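Local coordinates for geranyltranstransferase (PDB 3LOM), which probably condenses isopentenyl diphosphate with allylic diphosphates, in a magnesium-dependent reaction, to make farnesyl diphosphate, a precursor of longer isoprenoids, at residues Y23-L28 with A45-G50; Q69-I74 with P137-A142; E179-I184 with T255-L260; L224-Q229 with V272-A277. One frame throughout, in Å; residues are numbered along the deposited sequence.

In the fold
From the N terminus, contact 1 closes a short loop first, bringing the end of helix 5-28 against the end of helix 36-46. Contact 2 follows in series and closes a longer loop, joining the start of helix 69-91 to the turn before helix 141-155. The two still touch, through Tyr23 against Asp73 and Ile74. In the later half of the chain, contacts 3 and 4 cross: 179-184 pairs with 255-260, while 224-229, lying between those segments, pairs with 272-277. Their centres are 14 Å apart, and Arg182 and Phe257 meet Leu224. This later pair lies across the chain's centre from contacts 1 and 2.

Contact 1 of 4, residues Y23-L28 with A45-G50; sequences YLEQLL and ALFSGG
Phe47 and Leu46 lead into the Gly-Gly-Lys-Arg motif of the polyprenyl synthases, which in relatives helps to hold isopentenyl diphosphate, and both residues pack on Leu24, Glu25 and Leu28 in the last turns of helix 5-28. The apolar centre is built from leucine methyls. Leu24 and Leu46 cross at about a right angle, and CD1 and CD2 of Leu24 each lie 3.9 Å from Leu46 CD1. One turn on, Leu28 CD1 serves two partners: it stands 3.8 Å from Leu46 CD1 and also meets the ring of Phe47 at its edge, tip to tip, 3.8 Å from CE1. At Glu25 the chemistry changes. Its chain, bent at chi2 (-56°), passes the ring with CG 3.8 Å from Phe47 CZ, and OE2 comes to 3.3 Å from Phe47 CE1. The carboxylate plane is turned 69° from the ring plane, and the approach is oblique. Leu24 adds its CB, 3.7 Å from Phe47 CZ, so that the far end of the ring is held by three residues of one helix. From Phe47 on the chain is loop, and polar bonds take over: Ser48 OG is hydrogen-bonded to Lys104 NZ, and Gly49 O to Arg52 NH2. Around the pair, His43 of helix 36-46 touches both Glu25 and Leu28, while Leu46 is backed by Leu81 of helix 69-91 and Met123 of helix 113-135, and Leu27 rests on Val130 and Arg134 of that last helix.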
loop_
_atom_site.group_PDB
_atom_site.type_symbol
_atom_site.label_atom_id
_atom_site.label_comp_id
_atom_site.label_asym_id
_atom_site.label_seq_id
_atom_site.Cartn_x
_atom_site.Cartn_y
_atom_site.Cartn_z
ATOM N N TYR A 23 -18.665 -10.096 5.126
ATOM C CA TYR A 23 -18.412 -9.035 4.155
ATOM C C TYR A 23 -17.046 -9.185 3.489
ATOM O O TYR A 23 -16.900 -8.858 2.316
ATOM C CB TYR A 23 -18.570 -7.635 4.771
ATOM C CG TYR A 23 -18.493 -6.530 3.738
ATOM C CD1 TYR A 23 -17.311 -5.811 3.533
ATOM C CD2 TYR A 23 -19.593 -6.225 2.939
ATOM C CE1 TYR A 23 -17.237 -4.810 2.558
ATOM C CE2 TYR A 23 -19.527 -5.234 1.973
ATOM C CZ TYR A 23 -18.346 -4.530 1.792
ATOM O OH TYR A 23 -18.280 -3.548 0.835
ATOM N N LEU A 24 -16.056 -9.685 4.231
ATOM C CA LEU A 24 -14.718 -9.922 3.670
ATOM C C LEU A 24 -14.694 -11.043 2.633
ATOM O O LEU A 24 -14.064 -10.890 1.584
ATOM C CB LEU A 24 -13.679 -10.200 4.764
ATOM C CG LEU A 24 -12.783 -9.044 5.213
ATOM C CD1 LEU A 24 -11.801 -9.517 6.286
ATOM C CD2 LEU A 24 -12.040 -8.428 4.024
ATOM N N GLU A 25 -15.378 -12.152 2.938
ATOM C CA GLU A 25 -15.526 -13.286 2.014
ATOM C C GLU A 25 -16.107 -12.879 0.680
ATOM O O GLU A 25 -15.531 -13.186 -0.371
ATOM C CB GLU A 25 -16.416 -14.378 2.611
ATOM C CG GLU A 25 -15.665 -15.550 3.203
ATOM C CD GLU A 25 -14.727 -16.212 2.214
ATOM O OE1 GLU A 25 -15.177 -17.004 1.362
ATOM O OE2 GLU A 25 -13.519 -15.950 2.308
ATOM N N GLN A 26 -17.242 -12.183 0.737
ATOM C CA GLN A 26 -17.936 -11.709 -0.451
ATOM C C GLN A 26 -17.012 -10.838 -1.277
ATOM O O GLN A 26 -16.855 -11.058 -2.479
ATOM C CB GLN A 26 -19.202 -10.928 -0.070
ATOM C CG GLN A 26 -20.373 -11.799 0.382
ATOM C CD GLN A 26 -21.001 -12.611 -0.751
ATOM O OE1 GLN A 26 -21.425 -13.750 -0.547
ATOM N NE2 GLN A 26 -21.065 -12.026 -1.946
ATOM N N LEU A 27 -16.386 -9.877 -0.600
ATOM C CA LEU A 27 -15.396 -8.978 -1.184
ATOM C C LEU A 27 -14.255 -9.720 -1.890
ATOM O O LEU A 27 -13.967 -9.443 -3.056
ATOM C CB LEU A 27 -14.852 -8.059 -0.087
ATOM C CG LEU A 27 -13.859 -6.935 -0.358
ATOM C CD1 LEU A 27 -14.310 -6.057 -1.513
ATOM C CD2 LEU A 27 -13.725 -6.126 0.921
ATOM N N LEU A 28 -13.636 -10.668 -1.185
ATOM C CA LEU A 28 -12.546 -11.481 -1.747
ATOM C C LEU A 28 -12.962 -12.305 -2.967
ATOM O O LEU A 28 -12.211 -12.403 -3.941
ATOM C CB LEU A 28 -11.917 -12.385 -0.676
ATOM C CG LEU A 28 -10.959 -11.726 0.321
ATOM C CD1 LEU A 28 -10.605 -12.685 1.438
ATOM C CD2 LEU A 28 -9.691 -11.208 -0.366
ATOM N N ALA A 45 -4.652 -15.867 5.813
ATOM C CA ALA A 45 -4.247 -14.788 6.701
ATOM C C ALA A 45 -5.435 -14.033 7.298
ATOM O O ALA A 45 -5.437 -13.734 8.489
ATOM C CB ALA A 45 -3.320 -13.842 5.972
ATOM N N LEU A 46 -6.451 -13.760 6.476
ATOM C CA LEU A 46 -7.584 -12.915 6.880
ATOM C C LEU A 46 -8.626 -13.524 7.816
ATOM O O LEU A 46 -9.401 -12.787 8.426
ATOM C CB LEU A 46 -8.308 -12.360 5.651
ATOM C CG LEU A 46 -7.849 -11.008 5.101
ATOM C CD1 LEU A 46 -8.791 -10.579 4.001
ATOM C CD2 LEU A 46 -7.789 -9.944 6.199
ATOM N N PHE A 47 -8.678 -14.849 7.921
ATOM C CA PHE A 47 -9.741 -15.470 8.705
ATOM C C PHE A 47 -9.209 -16.328 9.829
ATOM O O PHE A 47 -8.463 -17.281 9.601
ATOM C CB PHE A 47 -10.704 -16.253 7.817
ATOM C CG PHE A 47 -11.447 -15.396 6.838
ATOM C CD1 PHE A 47 -11.007 -15.279 5.526
ATOM C CD2 PHE A 47 -12.579 -14.688 7.234
ATOM C CE1 PHE A 47 -11.692 -14.473 4.612
ATOM C CE2 PHE A 47 -13.275 -13.880 6.326
ATOM C CZ PHE A 47 -12.828 -13.775 5.015
ATOM N N SER A 48 -9.596 -15.959 11.048
ATOM C CA SER A 48 -9.181 -16.667 12.250
ATOM C C SER A 48 -10.317 -16.705 13.263
ATOM O O SER A 48 -11.366 -16.078 13.063
ATOM C CB SER A 48 -7.949 -16.000 12.872
ATOM O OG SER A 48 -6.850 -16.014 11.974
ATOM N N GLY A 49 -10.097 -17.456 14.343
ATOM C CA GLY A 49 -11.001 -17.472 15.490
ATOM C C GLY A 49 -10.827 -16.232 16.351
ATOM O O GLY A 49 -9.871 -15.464 16.174
ATOM N N GLY A 50 -11.757 -16.035 17.283
ATOM C CA GLY A 50 -11.786 -14.829 18.112
ATOM C C GLY A 50 -12.267 -13.611 17.338
ATOM O O GLY A 50 -12.695 -13.720 16.184
#

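Contact 2 of 4, residues Q69-I74 with P137-A142; sequences QGVLDI and PLLPAA
Val71, near the start of helix 69-91, meets Leu139 in the turn that links helices 113-135 and 141-155 of the all-helical isoprenoid synthase fold; Pro140 then takes the N-cap position of the second helix. This is the buried part, and here both methyls of each side chain are used. The two reach toward each other tip to tip and engage methyl by methyl: Val71 CG1 lies 3.9 Å from Leu139 CD2, and Val71 CG2 lies 4.0 Å from Leu139 CD1. Val71 itself is buried, and on a further side it rests on Leu135, where helix 113-135 ends.

Leu138 makes the solvent side. It is exposed, and it meets the helix through a single methyl. Its chi2 of -179° carries CD1 out, anti to CA, over the first turn of the helix, where it passes Val71 CG2 at 4.1 Å, the two side chains pointing in opposite senses. Beneath it the backbone of Gly70 is a more distant neighbour, with C 4.4 Å from Leu138 CD1. The turn also lies close to the dimer interface, since Ala141 packs on Ala141 of the second subunit. Inward, Ile74 is covered by Val130, Arg134 and Leu135 of helix 113-135 and by Tyr23 of helix 5-28. Toward the turn it gives exposed Leu138 its one tight contact, crossing it at a slant with Ile74 CD1 3.8 Å from Leu138 CD1.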
loop_
_atom_site.group_PDB
_atom_site.type_symbol
_atom_site.label_atom_id
_atom_site.label_comp_id
_atom_site.label_asym_id
_atom_site.label_seq_id
_atom_site.Cartn_x
_atom_site.Cartn_y
_atom_site.Cartn_z
ATOM N N GLN A 69 -24.600 1.606 7.746
ATOM C CA GLN A 69 -23.875 0.380 8.068
ATOM C C GLN A 69 -23.175 -0.257 6.866
ATOM O O GLN A 69 -22.215 -1.000 7.040
ATOM C CB GLN A 69 -24.777 -0.625 8.785
ATOM C CG GLN A 69 -24.963 -0.312 10.265
ATOM C CD GLN A 69 -24.932 -1.557 11.140
ATOM O OE1 GLN A 69 -24.108 -2.455 10.941
ATOM N NE2 GLN A 69 -25.821 -1.608 12.125
ATOM N N GLY A 70 -23.658 0.052 5.662
ATOM C CA GLY A 70 -22.993 -0.320 4.411
ATOM C C GLY A 70 -21.631 0.336 4.275
ATOM O O GLY A 70 -20.650 -0.329 3.925
ATOM N N VAL A 71 -21.580 1.640 4.563
ATOM C CA VAL A 71 -20.333 2.426 4.636
ATOM C C VAL A 71 -19.368 1.850 5.689
ATOM O O VAL A 71 -18.165 1.692 5.431
ATOM C CB VAL A 71 -20.632 3.939 4.913
ATOM C CG1 VAL A 71 -19.346 4.750 5.166
ATOM C CG2 VAL A 71 -21.429 4.554 3.762
ATOM N N LEU A 72 -19.919 1.514 6.854
ATOM C CA LEU A 72 -19.168 0.924 7.955
ATOM C C LEU A 72 -18.489 -0.400 7.613
ATOM O O LEU A 72 -17.354 -0.629 8.031
ATOM C CB LEU A 72 -20.067 0.759 9.183
ATOM C CG LEU A 72 -20.463 2.074 9.862
ATOM C CD1 LEU A 72 -21.363 1.825 11.065
ATOM C CD2 LEU A 72 -19.207 2.837 10.270
ATOM N N ASP A 73 -19.181 -1.252 6.852
ATOM C CA ASP A 73 -18.621 -2.514 6.351
ATOM C C ASP A 73 -17.328 -2.289 5.582
ATOM O O ASP A 73 -16.336 -2.989 5.804
ATOM C CB ASP A 73 -19.618 -3.229 5.428
ATOM C CG ASP A 73 -20.836 -3.756 6.162
ATOM O OD1 ASP A 73 -20.694 -4.220 7.314
ATOM O OD2 ASP A 73 -21.939 -3.715 5.576
ATOM N N ILE A 74 -17.366 -1.302 4.690
ATOM C CA ILE A 74 -16.258 -0.956 3.806
ATOM C C ILE A 74 -15.064 -0.416 4.588
ATOM O O ILE A 74 -13.933 -0.877 4.383
ATOM C CB ILE A 74 -16.704 0.075 2.742
ATOM C CG1 ILE A 74 -17.869 -0.489 1.924
ATOM C CG2 ILE A 74 -15.542 0.465 1.835
ATOM C CD1 ILE A 74 -18.754 0.565 1.286
ATOM N N PRO A 137 -20.153 4.937 -4.901
ATOM C CA PRO A 137 -21.584 5.145 -5.157
ATOM C C PRO A 137 -22.356 5.645 -3.927
ATOM O O PRO A 137 -23.469 6.154 -4.073
ATOM C CB PRO A 137 -22.082 3.747 -5.564
ATOM C CG PRO A 137 -20.845 2.945 -5.857
ATOM C CD PRO A 137 -19.806 3.501 -4.949
ATOM N N LEU A 138 -21.761 5.522 -2.740
ATOM C CA LEU A 138 -22.464 5.806 -1.485
ATOM C C LEU A 138 -22.208 7.195 -0.883
ATOM O O LEU A 138 -23.097 7.771 -0.250
ATOM C CB LEU A 138 -22.154 4.728 -0.440
ATOM C CG LEU A 138 -22.297 3.252 -0.831
ATOM C CD1 LEU A 138 -21.956 2.369 0.359
ATOM C CD2 LEU A 138 -23.698 2.921 -1.359
ATOM N N LEU A 139 -21.000 7.720 -1.074
ATOM C CA LEU A 139 -20.581 8.985 -0.470
ATOM C C LEU A 139 -20.099 9.967 -1.539
ATOM O O LEU A 139 -19.690 9.539 -2.625
ATOM C CB LEU A 139 -19.470 8.726 0.557
ATOM C CG LEU A 139 -19.736 8.681 2.071
ATOM C CD1 LEU A 139 -21.166 8.327 2.468
ATOM C CD2 LEU A 139 -18.745 7.749 2.758
ATOM N N PRO A 140 -20.151 11.288 -1.248
ATOM C CA PRO A 140 -19.515 12.235 -2.169
ATOM C C PRO A 140 -18.011 11.960 -2.304
ATOM O O PRO A 140 -17.363 11.508 -1.349
ATOM C CB PRO A 140 -19.748 13.596 -1.501
ATOM C CG PRO A 140 -20.918 13.397 -0.611
ATOM C CD PRO A 140 -20.829 11.979 -0.133
ATOM N N ALA A 141 -17.482 12.232 -3.490
ATOM C CA ALA A 141 -16.104 11.927 -3.835
ATOM C C ALA A 141 -15.084 12.582 -2.894
ATOM O O ALA A 141 -14.036 11.999 -2.598
ATOM C CB ALA A 141 -15.843 12.322 -5.274
ATOM N N ALA A 142 -15.419 13.782 -2.417
ATOM C CA ALA A 142 -14.585 14.531 -1.480
ATOM C C ALA A 142 -14.352 13.770 -0.183
ATOM O O ALA A 142 -13.230 13.745 0.329
ATOM C CB ALA A 142 -15.199 15.905 -1.199
#

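Contact 3 of 4, residues E179-I184 with T255-L260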
loop_
_atom_site.group_PDB
_atom_site.type_symbol
_atom_site.label_atom_id
_atom_site.label_comp_id
_atom_site.label_asym_id
_atom_site.label_seq_id
_atom_site.Cartn_x
_atom_site.Cartn_y
_atom_site.Cartn_z
ATOM N N GLU A 179 8.933 8.866 27.379
ATOM C CA GLU A 179 8.531 9.749 26.283
ATOM C C GLU A 179 8.668 9.071 24.917
ATOM O O GLU A 179 7.718 9.063 24.134
ATOM C CB GLU A 179 9.359 11.040 26.315
ATOM C CG GLU A 179 8.737 12.215 25.566
ATOM C CD GLU A 179 7.769 13.016 26.427
ATOM O OE1 GLU A 179 8.236 13.746 27.328
ATOM O OE2 GLU A 179 6.545 12.924 26.196
ATOM N N GLN A 180 9.849 8.508 24.652
ATOM C CA GLN A 180 10.150 7.837 23.384
ATOM C C GLN A 180 9.278 6.602 23.177
ATOM O O GLN A 180 8.759 6.383 22.083
ATOM C CB GLN A 180 11.622 7.428 23.327
ATOM C CG GLN A 180 12.599 8.576 23.189
ATOM C CD GLN A 180 13.986 8.215 23.684
ATOM O OE1 GLN A 180 14.144 7.632 24.760
ATOM N NE2 GLN A 180 15.004 8.569 22.904
ATOM N N LEU A 181 9.124 5.818 24.245
ATOM C CA LEU A 181 8.271 4.635 24.265
ATOM C C LEU A 181 6.818 4.971 23.922
ATOM O O LEU A 181 6.171 4.242 23.171
ATOM C CB LEU A 181 8.352 3.953 25.633
ATOM C CG LEU A 181 7.585 2.650 25.866
ATOM C CD1 LEU A 181 8.190 1.501 25.075
ATOM C CD2 LEU A 181 7.571 2.324 27.346
ATOM N N ARG A 182 6.321 6.081 24.461
ATOM C CA ARG A 182 4.965 6.537 24.176
ATOM C C ARG A 182 4.806 6.990 22.726
ATOM O O ARG A 182 3.751 6.792 22.120
ATOM C CB ARG A 182 4.557 7.652 25.142
ATOM C CG ARG A 182 4.109 7.143 26.503
ATOM C CD ARG A 182 3.978 8.277 27.510
ATOM N NE ARG A 182 2.865 8.058 28.437
ATOM C CZ ARG A 182 1.592 8.366 28.177
ATOM N NH1 ARG A 182 0.657 8.127 29.089
ATOM N NH2 ARG A 182 1.244 8.917 27.013
ATOM N N GLU A 183 5.860 7.582 22.172
ATOM C CA GLU A 183 5.849 8.056 20.790
ATOM C C GLU A 183 5.892 6.900 19.779
ATOM O O GLU A 183 5.130 6.894 18.812
ATOM C CB GLU A 183 6.997 9.058 20.558
ATOM C CG GLU A 183 7.157 9.583 19.122
ATOM C CD GLU A 183 5.957 10.389 18.613
ATOM O OE1 GLU A 183 5.797 10.476 17.373
ATOM O OE2 GLU A 183 5.179 10.939 19.432
ATOM N N ILE A 184 6.782 5.938 20.024
ATOM C CA ILE A 184 6.926 4.740 19.200
ATOM C C ILE A 184 5.608 3.959 19.051
ATOM O O ILE A 184 5.210 3.623 17.928
ATOM C CB ILE A 184 8.086 3.843 19.724
ATOM C CG1 ILE A 184 9.435 4.480 19.363
ATOM C CG2 ILE A 184 8.007 2.443 19.135
ATOM C CD1 ILE A 184 10.583 4.108 20.285
ATOM N N THR A 255 13.049 -2.749 26.685
ATOM C CA THR A 255 12.233 -1.774 27.416
ATOM C C THR A 255 10.750 -1.843 27.048
ATOM O O THR A 255 10.381 -1.786 25.873
ATOM C CB THR A 255 12.763 -0.323 27.270
ATOM O OG1 THR A 255 11.737 0.603 27.654
ATOM C CG2 THR A 255 13.190 -0.039 25.842
ATOM N N THR A 256 9.914 -1.990 28.071
ATOM C CA THR A 256 8.462 -2.010 27.925
ATOM C C THR A 256 7.846 -1.090 28.977
ATOM O O THR A 256 8.558 -0.549 29.833
ATOM C CB THR A 256 7.880 -3.431 28.137
ATOM O OG1 THR A 256 8.262 -3.923 29.428
ATOM C CG2 THR A 256 8.353 -4.404 27.059
ATOM N N PHE A 257 6.522 -0.932 28.927
ATOM C CA PHE A 257 5.785 -0.274 30.006
ATOM C C PHE A 257 5.964 -1.033 31.323
ATOM O O PHE A 257 5.887 -0.444 32.399
ATOM C CB PHE A 257 4.293 -0.151 29.668
ATOM C CG PHE A 257 3.977 0.940 28.673
ATOM C CD1 PHE A 257 4.041 2.281 29.043
ATOM C CD2 PHE A 257 3.602 0.627 27.371
ATOM C CE1 PHE A 257 3.748 3.295 28.127
ATOM C CE2 PHE A 257 3.304 1.631 26.447
ATOM C CZ PHE A 257 3.380 2.969 26.827
ATOM N N ALA A 258 6.228 -2.334 31.216
ATOM C CA ALA A 258 6.425 -3.205 32.370
ATOM C C ALA A 258 7.852 -3.200 32.912
ATOM O O ALA A 258 8.141 -3.869 33.906
ATOM C CB ALA A 258 5.991 -4.623 32.040
ATOM N N THR A 259 8.744 -2.464 32.256
ATOM C CA THR A 259 10.096 -2.272 32.775
ATOM C C THR A 259 10.247 -0.854 33.311
ATOM O O THR A 259 11.109 -0.585 34.154
ATOM C CB THR A 259 11.186 -2.534 31.707
ATOM O OG1 THR A 259 10.989 -1.657 30.591
ATOM C CG2 THR A 259 11.161 -3.990 31.238
ATOM N N LEU A 260 9.399 0.044 32.817
ATOM C CA LEU A 260 9.431 1.447 33.211
ATOM C C LEU A 260 8.451 1.757 34.337
ATOM O O LEU A 260 8.719 2.620 35.167
ATOM C CB LEU A 260 9.197 2.354 32.000
ATOM C CG LEU A 260 10.434 2.981 31.341
ATOM C CD1 LEU A 260 11.632 2.026 31.193
ATOM C CD2 LEU A 260 10.058 3.555 29.995
#
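A single methyl, Leu181 CD2, sits almost exactly over the centre of the Phe257 ring, 3.9 Å from the centroid and 11° off the ring normal, in a well-formed CH-pi contact. The same carbon also reaches the turn that starts the short helix 257-260: it lies 3.8 Å from Phe257 N and about as near to Thr256 C, and touches Leu260 CD2. With CG anti to the backbone N (chi1 -177°), the branch point of Leu181 stands out toward the turn, and CD2 touches both ring and backbone. Its other methyl, CD1, lies 4.0 Å from Thr255 O. The hydroxyl OG1 of Thr255, buried by this packing, has no hydrogen-bonding partner in the model. Arg182 comes to the ring from another direction, crossing the Phe257 side chain at about a right angle, with CG near the ring plane, 4.2 Å from CE1.

The turn that Leu181 meets is closed by a capping box of Thr256 and Thr259. Thr256 N donates to Thr259 OG1 at 2.8 Å, close to straight at 160°, and Ala258 N donates weakly to Thr256 OG1 at 3.1 Å. Thr256 O in turn accepts from both Thr259 N and Leu260 N. Phe257 N is bound by Asp231 OD2, an oxygen of the aspartate-rich motif on helix 209-236 that in relatives binds magnesium. The cap thus abuts that motif. Phe257 packs further on Leu224 and Met228 of helix 209-236, Ala258 on Leu266 of helix 263-279, and Arg182 on His273 of the latter.

Contact 4 of 4, residues L224-Q229 with V272-A277; sequences LVFQMQ and VHYQIA
Val225 and Tyr274 supply the first of two CH-pi contacts between helices 209-236 and 263-279. With CG1 between the backbone N and the carbonyl carbon (chi1 82°), Val225 lays that methyl over one face of the phenol, 3.7 Å from the ring centroid and displaced toward the rim. The second involves His273: Leu224 CD2 lies over one face of the imidazole, 3.9 Å from its centroid. A sulfur-aromatic contact adds to this ring. Met228, extended beyond CG, crosses His273 at about a right angle, bringing CE within 3.6 Å of His273 CD2, while its sulfur stands obliquely to the ring. The polar end of the histidine is taken by His221 of the facing helix 209-236, whose ND1 is hydrogen-bonded to His273 ND1.

The helices run roughly antiparallel, their axes 10.1 Å apart at closest, with Val225 and His273 the nearest pair by CA at 6.3 Å. Phe226 and Gln227 are the Phe-Gln of the FQxxDD sequence of prenyl synthases, whose aspartates follow directly after Gln229.

One hydrogen bond spans the helices. Tyr274 OH donates to Gln229 OE1 at 2.6 Å, with a C=O...O angle of 114° and the donor above the carbonyl plane. Amide and phenol planes are 73° apart, and Gln229 CD lies at the edge of the Tyr274 ring, in its plane. The amide is gripped at its other atom too, NE2 donating to Leu298 O of helix 289-303. Beside this bond the hydroxyl oxygen lies at the edge of the Phe226 ring, 3.4 Å from CE1.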
loop_
_atom_site.group_PDB
_atom_site.type_symbol
_atom_site.label_atom_id
_atom_site.label_comp_id
_atom_site.label_asym_id
_atom_site.label_seq_id
_atom_site.Cartn_x
_atom_site.Cartn_y
_atom_site.Cartn_z
ATOM N N LEU A 224 -3.377 3.413 23.548
ATOM C CA LEU A 224 -2.282 3.434 24.502
ATOM C C LEU A 224 -2.418 2.299 25.513
ATOM O O LEU A 224 -1.470 1.541 25.732
ATOM C CB LEU A 224 -2.250 4.789 25.213
ATOM C CG LEU A 224 -1.310 5.060 26.385
ATOM C CD1 LEU A 224 0.158 4.834 26.025
ATOM C CD2 LEU A 224 -1.530 6.481 26.878
ATOM N N VAL A 225 -3.601 2.176 26.106
ATOM C CA VAL A 225 -3.838 1.199 27.178
ATOM C C VAL A 225 -3.762 -0.280 26.732
ATOM O O VAL A 225 -3.406 -1.144 27.538
ATOM C CB VAL A 225 -5.146 1.520 27.975
ATOM C CG1 VAL A 225 -6.389 1.002 27.260
ATOM C CG2 VAL A 225 -5.062 1.003 29.404
ATOM N N PHE A 226 -4.067 -0.562 25.460
ATOM C CA PHE A 226 -3.923 -1.922 24.906
ATOM C C PHE A 226 -2.470 -2.382 24.987
ATOM O O PHE A 226 -2.181 -3.517 25.377
ATOM C CB PHE A 226 -4.387 -1.997 23.447
ATOM C CG PHE A 226 -5.877 -1.910 23.262
ATOM C CD1 PHE A 226 -6.756 -2.190 24.309
ATOM C CD2 PHE A 226 -6.404 -1.572 22.020
ATOM C CE1 PHE A 226 -8.131 -2.107 24.123
ATOM C CE2 PHE A 226 -7.775 -1.490 21.822
ATOM C CZ PHE A 226 -8.640 -1.762 22.872
ATOM N N GLN A 227 -1.568 -1.468 24.636
ATOM C CA GLN A 227 -0.131 -1.705 24.680
ATOM C C GLN A 227 0.417 -1.801 26.102
ATOM O O GLN A 227 1.360 -2.560 26.356
ATOM C CB GLN A 227 0.591 -0.607 23.905
ATOM C CG GLN A 227 1.973 -0.993 23.480
ATOM C CD GLN A 227 2.008 -2.220 22.583
ATOM O OE1 GLN A 227 1.203 -2.358 21.657
ATOM N NE2 GLN A 227 2.947 -3.119 22.858
ATOM N N MET A 228 -0.167 -1.022 27.014
ATOM C CA MET A 228 0.113 -1.148 28.445
ATOM C C MET A 228 -0.283 -2.546 28.924
ATOM O O MET A 228 0.500 -3.223 29.592
ATOM C CB MET A 228 -0.630 -0.077 29.252
ATOM C CG MET A 228 -0.005 1.306 29.224
ATOM S SD MET A 228 -0.989 2.537 30.108
ATOM C CE MET A 228 -0.007 3.993 29.793
ATOM N N GLN A 229 -1.492 -2.971 28.550
ATOM C CA GLN A 229 -2.006 -4.303 28.880
ATOM C C GLN A 229 -1.132 -5.426 28.335
ATOM O O GLN A 229 -0.827 -6.371 29.059
ATOM C CB GLN A 229 -3.450 -4.471 28.398
ATOM C CG GLN A 229 -4.480 -3.809 29.308
ATOM C CD GLN A 229 -5.897 -3.932 28.787
ATOM O OE1 GLN A 229 -6.194 -3.552 27.655
ATOM N NE2 GLN A 229 -6.784 -4.456 29.619
ATOM N N VAL A 272 -6.415 4.091 35.245
ATOM C CA VAL A 272 -6.638 5.519 35.003
ATOM C C VAL A 272 -6.979 5.774 33.537
ATOM O O VAL A 272 -7.930 6.501 33.244
ATOM C CB VAL A 272 -5.432 6.416 35.441
ATOM C CG1 VAL A 272 -5.764 7.890 35.267
ATOM C CG2 VAL A 272 -5.057 6.169 36.886
ATOM N N HIS A 273 -6.229 5.152 32.630
ATOM C CA HIS A 273 -6.435 5.370 31.192
ATOM C C HIS A 273 -7.760 4.811 30.660
ATOM O O HIS A 273 -8.392 5.432 29.792
ATOM C CB HIS A 273 -5.237 4.879 30.378
ATOM C CG HIS A 273 -4.090 5.837 30.377
ATOM N ND1 HIS A 273 -4.114 7.024 29.676
ATOM C CD2 HIS A 273 -2.891 5.797 31.005
ATOM C CE1 HIS A 273 -2.982 7.674 29.873
ATOM N NE2 HIS A 273 -2.219 6.948 30.670
ATOM N N TYR A 274 -8.180 3.662 31.199
ATOM C CA TYR A 274 -9.506 3.101 30.910
ATOM C C TYR A 274 -10.628 3.964 31.470
ATOM O O TYR A 274 -11.656 4.133 30.818
ATOM C CB TYR A 274 -9.642 1.667 31.435
ATOM C CG TYR A 274 -9.344 0.609 30.396
ATOM C CD1 TYR A 274 -10.131 0.486 29.252
ATOM C CD2 TYR A 274 -8.275 -0.274 30.557
ATOM C CE1 TYR A 274 -9.859 -0.481 28.292
ATOM C CE2 TYR A 274 -7.994 -1.243 29.603
ATOM C CZ TYR A 274 -8.791 -1.341 28.473
ATOM O OH TYR A 274 -8.516 -2.291 27.521
ATOM N N GLN A 275 -10.414 4.504 32.672
ATOM C CA GLN A 275 -11.371 5.392 33.335
ATOM C C GLN A 275 -11.603 6.656 32.508
ATOM O O GLN A 275 -12.748 7.076 32.330
ATOM C CB GLN A 275 -10.880 5.744 34.745
ATOM C CG GLN A 275 -11.939 6.301 35.697
ATOM C CD GLN A 275 -12.059 7.821 35.654
ATOM O OE1 GLN A 275 -13.139 8.370 35.878
ATOM N NE2 GLN A 275 -10.951 8.505 35.365
ATOM N N ILE A 276 -10.513 7.237 31.997
ATOM C CA ILE A 276 -10.578 8.409 31.121
ATOM C C ILE A 276 -11.321 8.048 29.833
ATOM O O ILE A 276 -12.142 8.833 29.339
ATOM C CB ILE A 276 -9.152 9.008 30.829
ATOM C CG1 ILE A 276 -8.445 9.469 32.118
ATOM C CG2 ILE A 276 -9.204 10.158 29.815
ATOM C CD1 ILE A 276 -9.217 10.474 32.989
ATOM N N ALA A 277 -11.053 6.846 29.316
ATOM C CA ALA A 277 -11.736 6.332 28.124
ATOM C C ALA A 277 -13.250 6.162 28.335
ATOM O O ALA A 277 -14.039 6.590 27.485
ATOM C CB ALA A 277 -11.093 5.029 27.651
#